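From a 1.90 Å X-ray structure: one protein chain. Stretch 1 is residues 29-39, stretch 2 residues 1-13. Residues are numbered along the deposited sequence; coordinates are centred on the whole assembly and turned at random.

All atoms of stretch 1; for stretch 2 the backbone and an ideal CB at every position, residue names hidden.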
# COMPACT_ATOMS: atom_id res chain seq x y z
N ALA A 29 7.79 -17.19 -9.39
CA ALA A 29 6.57 -16.54 -9.85
C ALA A 29 5.47 -17.53 -10.22
O ALA A 29 4.30 -17.16 -10.27
CB ALA A 29 6.86 -15.65 -11.05
N GLU A 30 5.84 -18.78 -10.50
CA GLU A 30 4.82 -19.78 -10.80
C GLU A 30 4.13 -20.31 -9.55
O GLU A 30 3.10 -20.98 -9.65
CB GLU A 30 5.42 -20.95 -11.58
CG GLU A 30 5.68 -20.63 -13.03
CD GLU A 30 6.04 -21.88 -13.82
OE1 GLU A 30 7.07 -21.86 -14.54
OE2 GLU A 30 5.30 -22.88 -13.73
N ASN A 31 4.69 -20.00 -8.38
CA ASN A 31 4.24 -20.63 -7.15
C ASN A 31 3.60 -19.69 -6.15
O ASN A 31 3.35 -20.07 -5.00
CB ASN A 31 5.41 -21.36 -6.50
CG ASN A 31 5.95 -22.45 -7.40
OD1 ASN A 31 5.18 -23.26 -7.92
ND2 ASN A 31 7.25 -22.45 -7.63
N LEU A 32 3.32 -18.46 -6.59
CA LEU A 32 2.58 -17.48 -5.79
C LEU A 32 1.45 -16.91 -6.64
O LEU A 32 1.66 -16.51 -7.79
CB LEU A 32 3.49 -16.33 -5.32
CG LEU A 32 2.76 -15.15 -4.65
CD1 LEU A 32 2.14 -15.56 -3.29
CD2 LEU A 32 3.69 -13.96 -4.47
N ILE A 33 0.24 -16.86 -6.09
CA ILE A 33 -0.86 -16.17 -6.77
C ILE A 33 -1.55 -15.22 -5.81
O ILE A 33 -1.89 -15.60 -4.68
CB ILE A 33 -1.92 -17.16 -7.33
CG1 ILE A 33 -1.26 -18.27 -8.15
CG2 ILE A 33 -2.96 -16.40 -8.18
CD1 ILE A 33 -0.95 -19.53 -7.34
N LEU A 34 -1.76 -13.97 -6.24
CA LEU A 34 -2.58 -13.04 -5.47
C LEU A 34 -4.00 -13.16 -5.97
O LEU A 34 -4.22 -13.15 -7.17
CB LEU A 34 -2.11 -11.58 -5.64
CG LEU A 34 -0.69 -11.17 -5.26
CD1 LEU A 34 -0.63 -9.63 -5.29
CD2 LEU A 34 -0.32 -11.70 -3.87
N SER A 35 -4.96 -13.28 -5.06
CA SER A 35 -6.35 -13.45 -5.48
C SER A 35 -7.26 -12.43 -4.80
O SER A 35 -6.86 -11.77 -3.84
CB SER A 35 -6.83 -14.87 -5.15
OG SER A 35 -6.86 -15.06 -3.75
N SER A 36 -8.48 -12.34 -5.30
CA SER A 36 -9.50 -11.42 -4.80
C SER A 36 -9.04 -9.96 -4.76
O SER A 36 -9.48 -9.20 -3.90
CB SER A 36 -9.99 -11.85 -3.41
OG SER A 36 -10.65 -13.12 -3.50
N LEU A 37 -8.20 -9.56 -5.72
CA LEU A 37 -7.91 -8.13 -5.90
C LEU A 37 -9.20 -7.37 -6.17
O LEU A 37 -10.15 -7.93 -6.73
CB LEU A 37 -6.92 -7.90 -7.05
CG LEU A 37 -5.48 -7.95 -6.50
CD1 LEU A 37 -5.03 -9.39 -6.26
CD2 LEU A 37 -4.50 -7.23 -7.40
N PRO A 38 -9.23 -6.08 -5.78
CA PRO A 38 -10.40 -5.24 -6.06
C PRO A 38 -10.81 -5.30 -7.53
O PRO A 38 -9.96 -5.41 -8.43
CB PRO A 38 -9.94 -3.83 -5.66
CG PRO A 38 -8.89 -4.09 -4.60
CD PRO A 38 -8.17 -5.33 -5.10
N GLU A 39 -12.11 -5.25 -7.76
CA GLU A 39 -12.63 -5.48 -9.10
C GLU A 39 -12.10 -4.47 -10.13
O GLU A 39 -12.04 -4.77 -11.32
CB GLU A 39 -14.17 -5.44 -9.07
CG GLU A 39 -14.82 -6.26 -10.16
CD GLU A 39 -14.75 -7.78 -9.92
OE1 GLU A 39 -14.15 -8.23 -8.93
OE2 GLU A 39 -15.33 -8.52 -10.74
N UNK A 1 4.90 -26.96 -2.78
CA UNK A 1 3.74 -26.19 -2.30
C UNK A 1 3.60 -24.89 -3.08
O UNK A 1 4.59 -24.26 -3.44
CB UNK A 1 3.87 -25.89 -0.80
N UNK A 2 2.36 -24.49 -3.32
CA UNK A 2 2.12 -23.20 -3.95
C UNK A 2 1.35 -22.34 -2.97
O UNK A 2 0.68 -22.86 -2.09
CB UNK A 2 1.36 -23.35 -5.27
N UNK A 3 1.45 -21.02 -3.14
CA UNK A 3 0.96 -20.09 -2.14
C UNK A 3 -0.06 -19.14 -2.74
O UNK A 3 0.16 -18.60 -3.82
CB UNK A 3 2.12 -19.30 -1.52
N UNK A 4 -1.17 -18.95 -2.05
CA UNK A 4 -2.20 -18.02 -2.51
C UNK A 4 -2.38 -16.95 -1.44
O UNK A 4 -2.59 -17.25 -0.28
CB UNK A 4 -3.52 -18.74 -2.80
N UNK A 5 -2.27 -15.68 -1.83
CA UNK A 5 -2.48 -14.60 -0.88
C UNK A 5 -3.66 -13.77 -1.32
O UNK A 5 -3.66 -13.25 -2.43
CB UNK A 5 -1.23 -13.73 -0.74
N UNK A 6 -4.68 -13.67 -0.49
CA UNK A 6 -5.79 -12.80 -0.83
C UNK A 6 -5.35 -11.36 -0.60
O UNK A 6 -4.99 -11.00 0.52
CB UNK A 6 -7.04 -13.14 -0.01
N UNK A 7 -5.38 -10.55 -1.64
CA UNK A 7 -4.94 -9.16 -1.52
C UNK A 7 -6.18 -8.32 -1.71
O UNK A 7 -6.42 -7.83 -2.79
CB UNK A 7 -3.85 -8.80 -2.53
N UNK A 8 -6.97 -8.18 -0.64
CA UNK A 8 -8.30 -7.61 -0.75
C UNK A 8 -8.31 -6.16 -0.30
O UNK A 8 -9.10 -5.76 0.56
CB UNK A 8 -9.30 -8.43 0.07
N UNK A 9 -7.41 -5.38 -0.86
CA UNK A 9 -7.31 -3.97 -0.51
C UNK A 9 -6.80 -3.25 -1.72
O UNK A 9 -6.13 -3.83 -2.57
CB UNK A 9 -6.40 -3.74 0.70
N UNK A 10 -7.14 -1.97 -1.81
CA UNK A 10 -6.64 -1.15 -2.88
C UNK A 10 -5.19 -0.79 -2.60
O UNK A 10 -4.86 -0.42 -1.47
CB UNK A 10 -7.50 0.11 -3.05
N UNK A 11 -4.32 -0.92 -3.60
CA UNK A 11 -2.96 -0.43 -3.47
C UNK A 11 -1.96 -1.42 -2.91
O UNK A 11 -2.32 -2.40 -2.26
CB UNK A 11 -2.96 0.82 -2.58
N UNK A 12 -0.69 -1.15 -3.17
CA UNK A 12 0.42 -1.92 -2.64
C UNK A 12 1.34 -0.98 -1.88
O UNK A 12 2.00 -0.16 -2.49
CB UNK A 12 1.17 -2.65 -3.75
N UNK A 13 1.38 -1.12 -0.57
CA UNK A 13 2.30 -0.32 0.23
C UNK A 13 3.74 -0.74 -0.06
O UNK A 13 3.99 -1.84 -0.54
CB UNK A 13 1.99 -0.46 1.72

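Stretch 2 runs parallel to stretch 1, and residues 3-6 pair in register with 32-35.

Position 1 points away, with no stretch 1 atom near its CB. Almost anything fits. It is Met1.

Position 2 points sideways. Its CB is 3.8 Å from Asn31 O. A long chain with an aliphatic stem would suit, as would many others. It is Lys2. Its CG lies 3.4 Å from Asn31 OD1, and its end leads away to a partner elsewhere in the structure.

Position 3 lies on the sheet face of Leu32 and Leu34, its CB 4.1 Å from Leu32 CD1. An apolar or aromatic residue would suit. It is Tyr3. Its N donates to Asn31 O (2.8 Å), and its O accepts from Ile33 N (2.9 Å).

Position 4 takes the other face, with Ile33 and Ser35. A branched aliphatic residue would suit, though the nearby Ser35 hydroxyl would allow a small polar one. It is Ile4, with CG1 4.3 Å from Ile33 CD1 and CG2 3.5 Å from Ser35 OG.

Position 5 returns to the leucine face. Its CB is 3.8 Å from Leu34 CD2, so Val, Ile or Leu would suit. It is Ile5, whose CD1 packs 3.6 Å from Leu32 CD1. Its N donates to Ile33 O (2.9 Å), and its O accepts from Ser35 N (2.9 Å).

Position 6 is beside Ser35 and Ser36. Two hydroxyls favour a polar residue. It is Glu6. OE2 is 3.8 Å from Ser36 OG, and one water bridges the gap: it donates to Glu6 OE2 and also hydrogen-bonds Ser35 OG and Ser36 OG.

Position 7 points sideways, its CB 4.0 Å from Leu37 CD1. An apolar or flat ring would suit. It is His7. Its N donates to Ser35 O (2.9 Å), while NE2 donates to the O of residue 11 (2.9 Å).

Position 8 has its CB 4.0 Å from Ser36 O; a flexible chain would suit. It is Met8, with CG 3.7 Å from Ser36 CB.

Position 9 points away and is unconstrained: Glu9.

Position 10 points sideways. Many chains would suit, a long one able to lie by Pro38. It is Glu10; its end comes nearer, with OE2 3.8 Å from Pro38 CB.

Position 11 has phi 89° and psi 160°, where a CB would jam against the preceding carbonyl. It is Gly11.

Position 12 has no stretch 1 atom near its CB. A long apolar chain could reach the leucines. It is Phe12; its ring edge meets Leu34 CD1, 3.7 Å from CE2.

Position 13 is out of reach, so many would do. Ser13 caps the following helix.

Stretch 2 (1-13) MKYIIEHMEEGFS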
# COMPACT_ATOMS: atom_id res chain seq x y z
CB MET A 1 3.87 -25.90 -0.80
CG MET A 1 2.67 -25.17 -0.17
SD MET A 1 1.25 -26.23 0.16
CE MET A 1 1.49 -26.67 1.87
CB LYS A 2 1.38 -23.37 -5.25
CG LYS A 2 2.25 -24.06 -6.31
CD LYS A 2 1.44 -24.52 -7.49
CE LYS A 2 1.63 -26.01 -7.68
NZ LYS A 2 0.98 -26.81 -6.61
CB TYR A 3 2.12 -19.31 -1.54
CG TYR A 3 3.06 -20.25 -0.85
CD1 TYR A 3 2.82 -20.66 0.45
CD2 TYR A 3 4.14 -20.81 -1.53
CE1 TYR A 3 3.67 -21.56 1.09
CE2 TYR A 3 4.99 -21.72 -0.91
CZ TYR A 3 4.74 -22.08 0.40
OH TYR A 3 5.56 -22.99 1.02
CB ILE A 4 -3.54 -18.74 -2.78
CG1 ILE A 4 -3.36 -19.84 -3.84
CG2 ILE A 4 -4.64 -17.74 -3.21
CD1 ILE A 4 -4.55 -20.80 -3.93
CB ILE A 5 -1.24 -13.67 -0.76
CG1 ILE A 5 -0.01 -14.46 -0.28
CG2 ILE A 5 -1.53 -12.51 0.19
CD1 ILE A 5 1.26 -13.66 -0.33
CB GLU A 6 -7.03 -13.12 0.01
CG GLU A 6 -7.58 -14.53 -0.19
CD GLU A 6 -8.99 -14.67 0.35
OE1 GLU A 6 -9.23 -14.25 1.51
OE2 GLU A 6 -9.87 -15.17 -0.40
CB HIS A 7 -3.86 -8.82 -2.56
CG HIS A 7 -3.27 -7.45 -2.39
ND1 HIS A 7 -2.09 -7.23 -1.73
CD2 HIS A 7 -3.71 -6.23 -2.80
CE1 HIS A 7 -1.82 -5.93 -1.73
NE2 HIS A 7 -2.79 -5.30 -2.38
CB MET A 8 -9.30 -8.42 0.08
CG MET A 8 -9.44 -9.90 -0.35
SD MET A 8 -10.49 -10.92 0.74
CE MET A 8 -12.11 -10.28 0.34
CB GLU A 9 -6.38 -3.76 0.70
CG GLU A 9 -4.91 -4.04 0.38
CD GLU A 9 -4.01 -3.94 1.60
OE1 GLU A 9 -2.96 -4.63 1.62
OE2 GLU A 9 -4.32 -3.16 2.53
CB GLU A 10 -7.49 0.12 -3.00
CG GLU A 10 -7.11 1.00 -4.15
CD GLU A 10 -7.29 0.31 -5.47
OE1 GLU A 10 -6.44 0.52 -6.36
OE2 GLU A 10 -8.28 -0.45 -5.61
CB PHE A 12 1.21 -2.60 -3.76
CG PHE A 12 0.43 -3.64 -4.52
CD1 PHE A 12 -0.53 -3.27 -5.44
CD2 PHE A 12 0.69 -4.99 -4.31
CE1 PHE A 12 -1.25 -4.23 -6.15
CE2 PHE A 12 -0.02 -5.96 -5.01
CZ PHE A 12 -0.99 -5.58 -5.92
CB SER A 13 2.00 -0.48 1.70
OG SER A 13 2.35 -1.79 2.10
O HOH W 1 -9.44 -15.62 -2.82
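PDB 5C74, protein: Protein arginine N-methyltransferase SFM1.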